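Local coordinates for oxysterol-binding protein homolog 3 (Saccharomyces cerevisiae, PDB 4IC4), which carries sterols and phospholipids between membranes through its OSBP-related domain, holding the lipid in a hydrophobic pocket in phosphoinositide-coupled transport, at residues F196-P201 and N219-H224; S231-D236 and E246-S251. All coordinates share one frame; numbering follows the deposited sequence.

Contact 1 (F196-P201 and N219-H224); sequences FEWTQP and NEFEVH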
ATOM      1  N   PHE A 196      -7.531   4.331  16.627  1.00 11.21           N
ATOM      2  CA  PHE A 196      -6.522   5.262  16.136  1.00 11.59           C
ATOM      3  C   PHE A 196      -6.889   5.558  14.691  1.00 10.87           C
ATOM      4  O   PHE A 196      -7.313   4.667  13.958  1.00 12.50           O
ATOM      5  CB  PHE A 196      -5.129   4.638  16.193  1.00 11.05           C
ATOM      6  CG  PHE A 196      -4.668   4.316  17.582  1.00 11.54           C
ATOM      7  CD1 PHE A 196      -3.937   5.242  18.323  1.00 11.48           C
ATOM      8  CD2 PHE A 196      -4.978   3.089  18.153  1.00 12.43           C
ATOM      9  CE1 PHE A 196      -3.521   4.941  19.622  1.00 13.00           C
ATOM     10  CE2 PHE A 196      -4.567   2.780  19.451  1.00 13.62           C
ATOM     11  CZ  PHE A 196      -3.838   3.708  20.184  1.00 13.60           C
ATOM     12  N   GLU A 197      -6.731   6.809  14.283  1.00 11.70           N
ATOM     13  CA  GLU A 197      -7.051   7.203  12.921  1.00 14.10           C
ATOM     14  C   GLU A 197      -6.011   8.160  12.367  1.00 13.19           C
ATOM     15  O   GLU A 197      -5.400   8.936  13.106  1.00 13.73           O
ATOM     16  CB  GLU A 197      -8.426   7.877  12.869  1.00 16.50           C
ATOM     17  CG  GLU A 197      -9.592   6.974  13.219  1.00 23.56           C
ATOM     18  CD  GLU A 197     -10.900   7.738  13.331  1.00 27.78           C
ATOM     19  OE1 GLU A 197     -11.249   8.464  12.377  1.00 30.23           O
ATOM     20  OE2 GLU A 197     -11.579   7.612  14.373  1.00 31.01           O
ATOM     21  N   TRP A 198      -5.798   8.086  11.058  1.00 12.19           N
ATOM     22  CA  TRP A 198      -4.864   8.974  10.393  1.00 11.30           C
ATOM     23  C   TRP A 198      -5.001   8.849   8.887  1.00 11.46           C
ATOM     24  O   TRP A 198      -5.521   7.854   8.378  1.00 11.15           O
ATOM     25  CB  TRP A 198      -3.416   8.679  10.828  1.00 11.55           C
ATOM     26  CG  TRP A 198      -2.801   7.418  10.279  1.00 11.29           C
ATOM     27  CD1 TRP A 198      -2.078   7.290   9.126  1.00 11.68           C
ATOM     28  CD2 TRP A 198      -2.823   6.121  10.885  1.00 11.56           C
ATOM     29  NE1 TRP A 198      -1.645   5.991   8.979  1.00 11.31           N
ATOM     30  CE2 TRP A 198      -2.089   5.253  10.044  1.00 11.90           C
ATOM     31  CE3 TRP A 198      -3.393   5.606  12.057  1.00 10.23           C
ATOM     32  CZ2 TRP A 198      -1.909   3.896  10.340  1.00 11.56           C
ATOM     33  CZ3 TRP A 198      -3.213   4.254  12.353  1.00 11.03           C
ATOM     34  CH2 TRP A 198      -2.477   3.416  11.494  1.00 10.59           C
ATOM     35  N   THR A 199      -4.580   9.899   8.193  1.00 11.60           N
ATOM     36  CA  THR A 199      -4.576   9.924   6.736  1.00 12.24           C
ATOM     37  C   THR A 199      -3.096   9.866   6.387  1.00 12.76           C
ATOM     38  O   THR A 199      -2.287  10.562   7.001  1.00 13.37           O
ATOM     39  CB  THR A 199      -5.186  11.234   6.192  1.00 12.88           C
ATOM     40  OG1 THR A 199      -6.591  11.252   6.465  1.00 15.21           O
ATOM     41  CG2 THR A 199      -4.968  11.348   4.688  1.00 11.79           C
ATOM     42  N   GLN A 200      -2.721   9.026   5.428  1.00 11.73           N
ATOM     43  CA  GLN A 200      -1.314   8.933   5.068  1.00 13.15           C
ATOM     44  C   GLN A 200      -0.782  10.278   4.593  1.00 13.37           C
ATOM     45  O   GLN A 200      -1.482  11.036   3.925  1.00 15.36           O
ATOM     46  CB  GLN A 200      -1.100   7.850   4.005  1.00 12.94           C
ATOM     47  CG  GLN A 200      -1.141   6.453   4.607  1.00 14.34           C
ATOM     48  CD  GLN A 200      -0.730   5.359   3.642  1.00 18.10           C
ATOM     49  OE1 GLN A 200      -0.479   4.224   4.055  1.00 21.00           O
ATOM     50  NE2 GLN A 200      -0.665   5.686   2.359  1.00 19.98           N
ATOM     51  N   PRO A 201       0.470  10.595   4.945  1.00 15.05           N
ATOM     52  CA  PRO A 201       1.078  11.866   4.549  1.00 16.12           C
ATOM     53  C   PRO A 201       1.253  12.033   3.048  1.00 16.13           C
ATOM     54  O   PRO A 201       1.311  11.058   2.299  1.00 17.65           O
ATOM     55  CB  PRO A 201       2.413  11.851   5.282  1.00 15.51           C
ATOM     56  CG  PRO A 201       2.760  10.403   5.285  1.00 15.54           C
ATOM     57  CD  PRO A 201       1.444   9.753   5.661  1.00 15.81           C
ATOM     58  N   ASN A 219       5.300  18.267   4.317  1.00 19.74           N
ATOM     59  CA  ASN A 219       4.363  18.803   5.291  1.00 19.85           C
ATOM     60  C   ASN A 219       4.317  17.982   6.574  1.00 19.52           C
ATOM     61  O   ASN A 219       5.354  17.583   7.102  1.00 19.63           O
ATOM     62  CB  ASN A 219       2.968  18.901   4.665  1.00 22.00           C
ATOM     63  CG  ASN A 219       2.906  19.919   3.538  1.00 24.96           C
ATOM     64  OD1 ASN A 219       1.949  19.949   2.764  1.00 25.22           O
ATOM     65  ND2 ASN A 219       3.926  20.765   3.450  1.00 25.23           N
ATOM     66  N   GLU A 220       3.112  17.720   7.067  1.00 18.89           N
ATOM     67  CA  GLU A 220       2.939  16.976   8.307  1.00 19.37           C
ATOM     68  C   GLU A 220       1.610  16.229   8.313  1.00 18.13           C
ATOM     69  O   GLU A 220       0.804  16.370   7.394  1.00 17.90           O
ATOM     70  CB  GLU A 220       2.956  17.955   9.481  1.00 23.33           C
ATOM     71  CG  GLU A 220       1.757  18.897   9.482  1.00 27.41           C
ATOM     72  CD  GLU A 220       2.118  20.322   9.861  1.00 30.74           C
ATOM     73  OE1 GLU A 220       2.623  20.538  10.982  1.00 32.84           O
ATOM     74  OE2 GLU A 220       1.895  21.229   9.031  1.00 34.67           O
ATOM     75  N   PHE A 221       1.393  15.434   9.354  1.00 17.33           N
ATOM     76  CA  PHE A 221       0.144  14.700   9.518  1.00 15.05           C
ATOM     77  C   PHE A 221       0.044  14.246  10.968  1.00 15.60           C
ATOM     78  O   PHE A 221       1.053  14.189  11.677  1.00 15.22           O
ATOM     79  CB  PHE A 221       0.055  13.513   8.538  1.00 14.18           C
ATOM     80  CG  PHE A 221       0.761  12.267   8.993  1.00 12.56           C
ATOM     81  CD1 PHE A 221       0.043  11.220   9.565  1.00 13.36           C
ATOM     82  CD2 PHE A 221       2.129  12.117   8.802  1.00 13.41           C
ATOM     83  CE1 PHE A 221       0.677  10.035   9.934  1.00 12.64           C
ATOM     84  CE2 PHE A 221       2.776  10.937   9.169  1.00 12.86           C
ATOM     85  CZ  PHE A 221       2.051   9.894   9.736  1.00 13.91           C
ATOM     86  N   GLU A 222      -1.169  13.950  11.417  1.00 15.39           N
ATOM     87  CA  GLU A 222      -1.364  13.540  12.797  1.00 15.43           C
ATOM     88  C   GLU A 222      -2.100  12.219  12.953  1.00 13.90           C
ATOM     89  O   GLU A 222      -2.901  11.824  12.105  1.00 14.28           O
ATOM     90  CB  GLU A 222      -2.124  14.625  13.570  1.00 19.56           C
ATOM     91  CG  GLU A 222      -1.523  16.020  13.457  1.00 24.19           C
ATOM     92  CD  GLU A 222      -2.129  17.000  14.448  1.00 27.08           C
ATOM     93  OE1 GLU A 222      -3.372  17.087  14.518  1.00 29.24           O
ATOM     94  OE2 GLU A 222      -1.359  17.688  15.154  1.00 30.93           O
ATOM     95  N   VAL A 223      -1.806  11.537  14.052  1.00 13.80           N
ATOM     96  CA  VAL A 223      -2.456  10.285  14.387  1.00 13.31           C
ATOM     97  C   VAL A 223      -3.269  10.621  15.627  1.00 14.96           C
ATOM     98  O   VAL A 223      -2.748  11.226  16.563  1.00 15.01           O
ATOM     99  CB  VAL A 223      -1.437   9.187  14.734  1.00 13.18           C
ATOM    100  CG1 VAL A 223      -2.164   7.940  15.222  1.00 13.52           C
ATOM    101  CG2 VAL A 223      -0.588   8.870  13.515  1.00 13.40           C
ATOM    102  N   HIS A 224      -4.540  10.242  15.631  1.00 16.01           N
ATOM    103  CA  HIS A 224      -5.409  10.539  16.762  1.00 17.53           C
ATOM    104  C   HIS A 224      -5.984   9.294  17.414  1.00 18.30           C
ATOM    105  O   HIS A 224      -6.407   8.359  16.735  1.00 17.42           O
ATOM    106  CB  HIS A 224      -6.546  11.456  16.310  1.00 21.68           C
ATOM    107  CG  HIS A 224      -6.089  12.817  15.886  1.00 25.07           C
ATOM    108  ND1 HIS A 224      -5.648  13.767  16.783  1.00 29.63           N
ATOM    109  CD2 HIS A 224      -5.979  13.378  14.659  1.00 28.07           C
ATOM    110  CE1 HIS A 224      -5.287  14.855  16.127  1.00 28.40           C
ATOM    111  NE2 HIS A 224      -5.477  14.645  14.837  1.00 28.54           N
TER
HETATM  112  O   HOH W   1      -9.568   7.850  16.742  1.00 33.47           O
HETATM  113  O   HOH W   2      -3.955  12.306   9.656  1.00 17.48           O
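Phe221 loses more surface to the other segment than any other residue of 196-201 and 219-224. Its CG sits in the crowded position between the backbone N and the carbonyl carbon (chi1 83°), which lays the ring alongside Pro201 and Trp198. Pro201 takes one face: its CD stands 3.9 Å from the centroid of the Phe221 ring, 11° off the normal, a CH-pi contact. Pro201 CB packs closer still, 3.5 Å from Phe221 CD2. At the far end of the ring, Phe221 CE1 meets Trp198 CD1 at 4.0 Å. The Phe221 ring lies oblique to the five-membered ring of Trp198, planes at 47°. An alanine here removes the ring that Pro201 CD and Trp198 CD1 touch, and would probably loosen the packing of the two segments at this end. Val223 lies beside Trp198 and sets its CG2 3.9 Å from Trp198 CB. The backbones join where Glu197 faces His224. Glu197 N donates to His224 O at 2.9 Å, and His224 N returns a straighter bond to Glu197 O. A water bridges Thr199 N and Glu222 O, which are too far apart to bond directly. The carboxylate of Glu197 turns to a salt bridge with Arg186. This is an antiparallel strand pair in the beta-barrel of the OSBP-related domain, with helix 94-104 packed on Trp198 and Val223.

Contact 2 (S231-D236 and E246-S251); sequences SHILFD and EGFKVS
Phe248 CG lies in the crowded position between the backbone N and the carbonyl carbon (chi1 68°), while Phe235 CG is anti to its carbonyl carbon (chi1 -62°). The two side chains run side by side, and Phe235 CD1 rests 3.6 Å from Phe248 CB. Ile233 shares this face. Its CG2, anti to the backbone N, lies over the Phe235 ring, offset toward the rim. Its CG1 packs 3.9 Å from Val250 CG2. Ile103 of helix 94-104 touches Ile233, Phe248 and Val250. On the other face Leu234 crosses Lys249 obliquely, and Lys249 bends at chi2. His232 and Ser251 exchange two backbone bonds, as do Leu234 and Lys249, though the place of Lys249 O is less sure. Ser251 N meets His232 O on a lone pair at 2.9 Å. A fifth bond, Asp236 N to Gly247 O, is 3.0 Å long and nearly straight, but its donor stands above the carbonyl plane. Asp236 OD2 lies 3.4 Å from Gly247 CA. A CB on Gly247 would run into Asp236 OD2, so this close approach depends on the glycine. Five main-chain hydrogen bonds thus hold the hairpin. Its helix-facing side is mostly apolar, and the buried Ser231 OG is satisfied by Ser99 OG. Away from that side, Lys249 NZ forms a salt bridge with Glu276, and a water links Asp236 OD2 to Gly247 N, so these polar ends find partners without entering the apolar face.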
ATOM      1  N   SER A 231      -0.583  12.570  17.971  1.00 16.01           N
ATOM      2  CA  SER A 231       0.810  12.510  17.570  1.00 16.04           C
ATOM      3  C   SER A 231       0.955  13.402  16.347  1.00 16.89           C
ATOM      4  O   SER A 231       0.176  13.300  15.398  1.00 18.11           O
ATOM      5  CB  SER A 231       1.211  11.075  17.229  1.00 17.75           C
ATOM      6  OG  SER A 231       2.584  10.999  16.889  1.00 20.58           O
ATOM      7  N   HIS A 232       1.950  14.280  16.379  1.00 15.77           N
ATOM      8  CA  HIS A 232       2.198  15.206  15.285  1.00 16.78           C
ATOM      9  C   HIS A 232       3.524  14.872  14.614  1.00 17.17           C
ATOM     10  O   HIS A 232       4.588  15.003  15.219  1.00 16.15           O
ATOM     11  CB  HIS A 232       2.204  16.637  15.832  1.00 20.76           C
ATOM     12  CG  HIS A 232       2.352  17.692  14.781  1.00 24.55           C
ATOM     13  ND1 HIS A 232       3.576  18.071  14.273  1.00 26.84           N
ATOM     14  CD2 HIS A 232       1.428  18.445  14.140  1.00 26.18           C
ATOM     15  CE1 HIS A 232       3.399  19.015  13.366  1.00 26.35           C
ATOM     16  NE2 HIS A 232       2.105  19.260  13.266  1.00 27.59           N
ATOM     17  N   ILE A 233       3.454  14.431  13.361  1.00 14.75           N
ATOM     18  CA  ILE A 233       4.645  14.064  12.605  1.00 15.70           C
ATOM     19  C   ILE A 233       4.988  15.150  11.598  1.00 15.46           C
ATOM     20  O   ILE A 233       4.172  15.488  10.745  1.00 16.81           O
ATOM     21  CB  ILE A 233       4.442  12.737  11.828  1.00 15.92           C
ATOM     22  CG1 ILE A 233       4.128  11.595  12.797  1.00 17.70           C
ATOM     23  CG2 ILE A 233       5.691  12.399  11.036  1.00 16.77           C
ATOM     24  CD1 ILE A 233       2.702  11.577  13.298  1.00 18.95           C
ATOM     25  N   LEU A 234       6.194  15.697  11.706  1.00 17.26           N
ATOM     26  CA  LEU A 234       6.637  16.739  10.789  1.00 18.10           C
ATOM     27  C   LEU A 234       7.885  16.294  10.040  1.00 18.25           C
ATOM     28  O   LEU A 234       8.875  15.889  10.647  1.00 16.86           O
ATOM     29  CB  LEU A 234       6.923  18.042  11.546  1.00 21.61           C
ATOM     30  CG  LEU A 234       7.945  18.019  12.684  1.00 26.42           C
ATOM     31  CD1 LEU A 234       8.295  19.446  13.076  1.00 28.62           C
ATOM     32  CD2 LEU A 234       7.387  17.258  13.875  1.00 29.60           C
ATOM     33  N   PHE A 235       7.830  16.364   8.716  1.00 17.11           N
ATOM     34  CA  PHE A 235       8.955  15.964   7.885  1.00 17.99           C
ATOM     35  C   PHE A 235       9.875  17.145   7.592  1.00 19.50           C
ATOM     36  O   PHE A 235       9.410  18.272   7.418  1.00 21.64           O
ATOM     37  CB  PHE A 235       8.436  15.359   6.580  1.00 16.91           C
ATOM     38  CG  PHE A 235       7.608  14.123   6.783  1.00 15.92           C
ATOM     39  CD1 PHE A 235       8.214  12.905   7.073  1.00 14.79           C
ATOM     40  CD2 PHE A 235       6.222  14.186   6.732  1.00 15.39           C
ATOM     41  CE1 PHE A 235       7.448  11.767   7.314  1.00 14.37           C
ATOM     42  CE2 PHE A 235       5.450  13.054   6.972  1.00 14.67           C
ATOM     43  CZ  PHE A 235       6.065  11.845   7.262  1.00 14.58           C
ATOM     44  N   ASP A 236      11.177  16.879   7.544  1.00 20.26           N
ATOM     45  CA  ASP A 236      12.160  17.925   7.271  1.00 21.38           C
ATOM     46  C   ASP A 236      11.903  18.559   5.912  1.00 23.50           C
ATOM     47  O   ASP A 236      11.523  17.874   4.963  1.00 22.60           O
ATOM     48  CB  ASP A 236      13.578  17.352   7.283  1.00 21.31           C
ATOM     49  CG  ASP A 236      14.027  16.921   8.664  1.00 21.28           C
ATOM     50  OD1 ASP A 236      13.288  17.158   9.641  1.00 23.39           O
ATOM     51  OD2 ASP A 236      15.132  16.345   8.768  1.00 22.31           O
ATOM     52  N   GLU A 246      14.853  13.093   4.333  1.00 16.58           N
ATOM     53  CA  GLU A 246      14.701  11.783   4.956  1.00 16.85           C
ATOM     54  C   GLU A 246      14.381  11.820   6.445  1.00 16.24           C
ATOM     55  O   GLU A 246      13.871  10.845   6.999  1.00 16.22           O
ATOM     56  CB  GLU A 246      15.966  10.957   4.715  1.00 17.22           C
ATOM     57  CG  GLU A 246      16.168  10.606   3.251  1.00 19.55           C
ATOM     58  CD  GLU A 246      17.458   9.858   2.991  1.00 21.51           C
ATOM     59  OE1 GLU A 246      17.919   9.127   3.893  1.00 24.26           O
ATOM     60  OE2 GLU A 246      18.001   9.990   1.876  1.00 23.13           O
ATOM     61  N   GLY A 247      14.668  12.945   7.095  1.00 16.18           N
ATOM     62  CA  GLY A 247      14.407  13.050   8.519  1.00 16.33           C
ATOM     63  C   GLY A 247      13.026  13.552   8.893  1.00 14.11           C
ATOM     64  O   GLY A 247      12.327  14.168   8.087  1.00 15.93           O
ATOM     65  N   PHE A 248      12.626  13.283  10.129  1.00 15.13           N
ATOM     66  CA  PHE A 248      11.327  13.726  10.613  1.00 15.20           C
ATOM     67  C   PHE A 248      11.299  13.690  12.133  1.00 16.11           C
ATOM     68  O   PHE A 248      12.117  13.020  12.763  1.00 16.68           O
ATOM     69  CB  PHE A 248      10.217  12.840  10.039  1.00 15.40           C
ATOM     70  CG  PHE A 248      10.236  11.428  10.552  1.00 14.76           C
ATOM     71  CD1 PHE A 248       9.613  11.100  11.750  1.00 16.94           C
ATOM     72  CD2 PHE A 248      10.891  10.430   9.841  1.00 15.96           C
ATOM     73  CE1 PHE A 248       9.643   9.792  12.232  1.00 18.31           C
ATOM     74  CE2 PHE A 248      10.927   9.126  10.312  1.00 14.16           C
ATOM     75  CZ  PHE A 248      10.302   8.803  11.509  1.00 17.08           C
ATOM     76  N   LYS A 249      10.359  14.426  12.712  1.00 16.04           N
ATOM     77  CA  LYS A 249      10.207  14.497  14.157  1.00 17.27           C
ATOM     78  C   LYS A 249       8.768  14.160  14.511  1.00 15.82           C
ATOM     79  O   LYS A 249       7.850  14.417  13.731  1.00 18.23           O
ATOM     80  CB  LYS A 249      10.536  15.907  14.658  1.00 19.78           C
ATOM     81  CG  LYS A 249      11.971  16.354  14.415  1.00 23.79           C
ATOM     82  CD  LYS A 249      12.958  15.544  15.241  1.00 27.63           C
ATOM     83  CE  LYS A 249      14.363  16.123  15.138  1.00 29.85           C
ATOM     84  NZ  LYS A 249      15.342  15.375  15.972  1.00 33.16           N
ATOM     85  N   VAL A 250       8.574  13.569  15.682  1.00 15.32           N
ATOM     86  CA  VAL A 250       7.241  13.210  16.140  1.00 14.81           C
ATOM     87  C   VAL A 250       7.024  13.777  17.534  1.00 16.25           C
ATOM     88  O   VAL A 250       7.836  13.560  18.434  1.00 17.92           O
ATOM     89  CB  VAL A 250       7.052  11.680  16.206  1.00 15.05           C
ATOM     90  CG1 VAL A 250       5.615  11.345  16.588  1.00 14.38           C
ATOM     91  CG2 VAL A 250       7.413  11.051  14.869  1.00 13.65           C
ATOM     92  N   SER A 251       5.932  14.512  17.702  1.00 15.97           N
ATOM     93  CA  SER A 251       5.599  15.095  18.994  1.00 17.91           C
ATOM     94  C   SER A 251       4.348  14.404  19.518  1.00 18.26           C
ATOM     95  O   SER A 251       3.276  14.501  18.913  1.00 19.09           O
ATOM     96  CB  SER A 251       5.348  16.598  18.850  1.00 19.88           C
ATOM     97  OG  SER A 251       6.497  17.260  18.352  1.00 22.92           O
TER
HETATM   98  O   HOH W   3      16.370  15.198   6.394  1.00 26.24           O

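How the contacts relate
The two contacts come in series along the chain, contact 1 closing before contact 2 opens, and their centres are about 11 Å apart. Strand 214-225 of contact 1 leads directly into strand 230-235 of contact 2, and the two are antiparallel neighbours. Val223 O is 2.9 Å from Ser231 N, and Phe221 O is 2.9 Å from Ile233 N, both probable hydrogen bonds. The strand order is therefore 195-199, 214-225, 230-235, 247-253. The contacts thus hold together four antiparallel strands of the barrel wall of the OSBP-related domain, with helix 94-104 against their apolar face. This part of the wall is separate from the phosphoinositide-binding residues.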